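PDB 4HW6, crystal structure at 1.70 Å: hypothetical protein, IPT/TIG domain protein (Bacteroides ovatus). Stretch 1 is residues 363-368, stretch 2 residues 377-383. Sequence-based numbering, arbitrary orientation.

Stretch 1 (363-368) DSHTVR
Stretch 2, residues 377-383: TTYAGRG

Two antiparallel strands, 366-368 and the strand that includes 377-380, pair with their N-to-C directions 125° apart and bury 425 Å² between the stretches. V367 faces A380 as a hydrogen-bonded pair, CA to CA 5.1 Å: V367 N donates to A380 O at 3.0 Å, and A380 N returns a bond to V367 O at 3.1 Å. That same carbonyl also accepts from Y379 N, with V367 O to Y379 N only 2.8 Å. One acceptor serving two successive amides marks a classic bulge, and the register shifts by one, so that R368 faces T378 as a non-hydrogen-bonded backbone pair, CA to CA 4.3 Å. Y379 provides the kink with phi/psi -88/-42, while V367 (-101/128) and T378 (-93/123) stay extended.

V367 (chi1 t) and A380, both apolar, make apolar contact on their shared sheet face, CB to CB 4.4 Å; V367 CG1 also meets the edge of the Y379 ring (chi1 t, chi2 60°) at CD2, 4.0 Å away. On the face of R368 and T378, R368 (m, t, p, chi4 -173°) lays NE 3.3 Å from OG1 of T378 (chi1 m); both atoms are hydrogen-bonded elsewhere in the structure.

A380 O has a further neighbour, T366 CA, in a 3.2 Å CA-H...O contact. T366 (-132/161, chi1 p) spends its hydroxyl within its own stretch, OG1 donating to S364 OG (chi1 p) at 2.7 Å, while its CG2 packs 3.4 Å from R382 CD.

Next in the chain, G381 adopts phi/psi 113/173, where a CB would jam against the preceding carbonyl and clash with H365 O; glycine avoids both. R382 (60/35; m, t, p, chi4 92°) has a side chain long enough to carry a donor to the other stretch, NH1 donating to S364 O at 2.9 Å. Two waters bridge R382 to that stretch: one donates to D363 O (2.9 Å) and accepts from R382 NH1 (3.1 Å); the other donates to H365 O (2.7 Å) and accepts from R382 N (2.9 Å).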

# COMPACT_ATOMS: atom_id res chain seq x y z
N ASP A 363 8.21 -15.21 -4.11
CA ASP A 363 9.23 -16.23 -3.85
C ASP A 363 10.64 -15.71 -3.63
O ASP A 363 11.49 -16.47 -3.18
CB ASP A 363 9.15 -17.33 -4.91
CG ASP A 363 7.80 -18.03 -4.90
OD1 ASP A 363 7.33 -18.43 -3.83
OD2 ASP A 363 7.16 -18.13 -5.95
N SER A 364 10.87 -14.42 -3.86
CA SER A 364 12.06 -13.75 -3.34
C SER A 364 11.79 -13.07 -2.00
O SER A 364 12.73 -12.56 -1.37
CB SER A 364 12.61 -12.72 -4.33
OG SER A 364 11.75 -11.61 -4.43
N HIS A 365 10.52 -13.09 -1.58
CA HIS A 365 10.06 -12.55 -0.29
C HIS A 365 10.28 -11.04 -0.17
O HIS A 365 10.65 -10.53 0.91
CB HIS A 365 10.66 -13.31 0.88
CG HIS A 365 10.53 -14.80 0.74
ND1 HIS A 365 9.38 -15.47 1.11
CD2 HIS A 365 11.40 -15.74 0.31
CE1 HIS A 365 9.54 -16.76 0.88
NE2 HIS A 365 10.74 -16.95 0.36
N THR A 366 10.00 -10.33 -1.26
CA THR A 366 10.21 -8.90 -1.30
C THR A 366 9.02 -8.13 -1.86
O THR A 366 8.14 -8.69 -2.56
CB THR A 366 11.46 -8.55 -2.15
OG1 THR A 366 11.31 -9.10 -3.47
CG2 THR A 366 12.73 -9.10 -1.51
N VAL A 367 9.00 -6.85 -1.55
CA VAL A 367 8.23 -5.87 -2.28
C VAL A 367 9.23 -5.15 -3.19
O VAL A 367 10.30 -4.71 -2.73
CB VAL A 367 7.53 -4.87 -1.34
CG1 VAL A 367 6.77 -3.82 -2.15
CG2 VAL A 367 6.56 -5.61 -0.38
N ARG A 368 8.91 -5.08 -4.48
CA ARG A 368 9.82 -4.54 -5.49
C ARG A 368 9.13 -3.42 -6.23
O ARG A 368 7.91 -3.26 -6.11
CB ARG A 368 10.34 -5.66 -6.42
CG ARG A 368 11.06 -6.73 -5.60
CD ARG A 368 11.62 -7.89 -6.39
NE ARG A 368 12.87 -7.53 -7.04
CZ ARG A 368 13.48 -8.33 -7.91
NH1 ARG A 368 12.97 -9.52 -8.16
NH2 ARG A 368 14.60 -7.96 -8.49
N THR A 377 13.85 -2.45 -8.77
CA THR A 377 14.63 -2.30 -7.53
C THR A 377 13.85 -2.96 -6.39
O THR A 377 12.64 -3.14 -6.51
CB THR A 377 14.88 -0.83 -7.20
OG1 THR A 377 13.61 -0.18 -7.04
CG2 THR A 377 15.71 -0.15 -8.30
N THR A 378 14.53 -3.38 -5.35
CA THR A 378 13.87 -3.99 -4.20
C THR A 378 13.55 -2.92 -3.14
O THR A 378 14.42 -2.18 -2.73
CB THR A 378 14.71 -5.16 -3.66
OG1 THR A 378 14.79 -6.15 -4.70
CG2 THR A 378 14.05 -5.77 -2.39
N TYR A 379 12.29 -2.81 -2.77
CA TYR A 379 11.86 -1.81 -1.79
C TYR A 379 11.93 -2.31 -0.35
O TYR A 379 12.38 -1.55 0.54
CB TYR A 379 10.43 -1.39 -2.13
CG TYR A 379 9.78 -0.34 -1.27
CD1 TYR A 379 10.31 0.97 -1.14
CD2 TYR A 379 8.59 -0.61 -0.62
CE1 TYR A 379 9.66 1.94 -0.38
CE2 TYR A 379 7.94 0.35 0.14
CZ TYR A 379 8.47 1.60 0.27
OH TYR A 379 7.79 2.52 1.03
N ALA A 380 11.53 -3.56 -0.11
CA ALA A 380 11.49 -4.11 1.25
C ALA A 380 11.68 -5.63 1.26
O ALA A 380 11.21 -6.32 0.35
CB ALA A 380 10.18 -3.71 1.94
N GLY A 381 12.32 -6.12 2.32
CA GLY A 381 12.49 -7.56 2.54
C GLY A 381 13.93 -8.00 2.44
O GLY A 381 14.80 -7.20 2.09
N ARG A 382 14.16 -9.27 2.78
CA ARG A 382 15.47 -9.92 2.75
C ARG A 382 16.49 -9.22 3.68
O ARG A 382 17.69 -9.14 3.40
CB ARG A 382 15.99 -10.01 1.31
CG ARG A 382 15.07 -10.80 0.40
CD ARG A 382 15.58 -10.81 -1.01
NE ARG A 382 16.71 -11.71 -1.20
CZ ARG A 382 16.61 -12.99 -1.58
NH1 ARG A 382 15.41 -13.55 -1.71
NH2 ARG A 382 17.70 -13.72 -1.77
N GLY A 383 15.98 -8.73 4.81
CA GLY A 383 16.82 -8.14 5.85
C GLY A 383 17.58 -9.17 6.66
O GLY A 383 17.39 -10.38 6.50
O HOH W 1 14.12 -16.34 -1.96
O HOH W 2 11.96 -11.06 3.23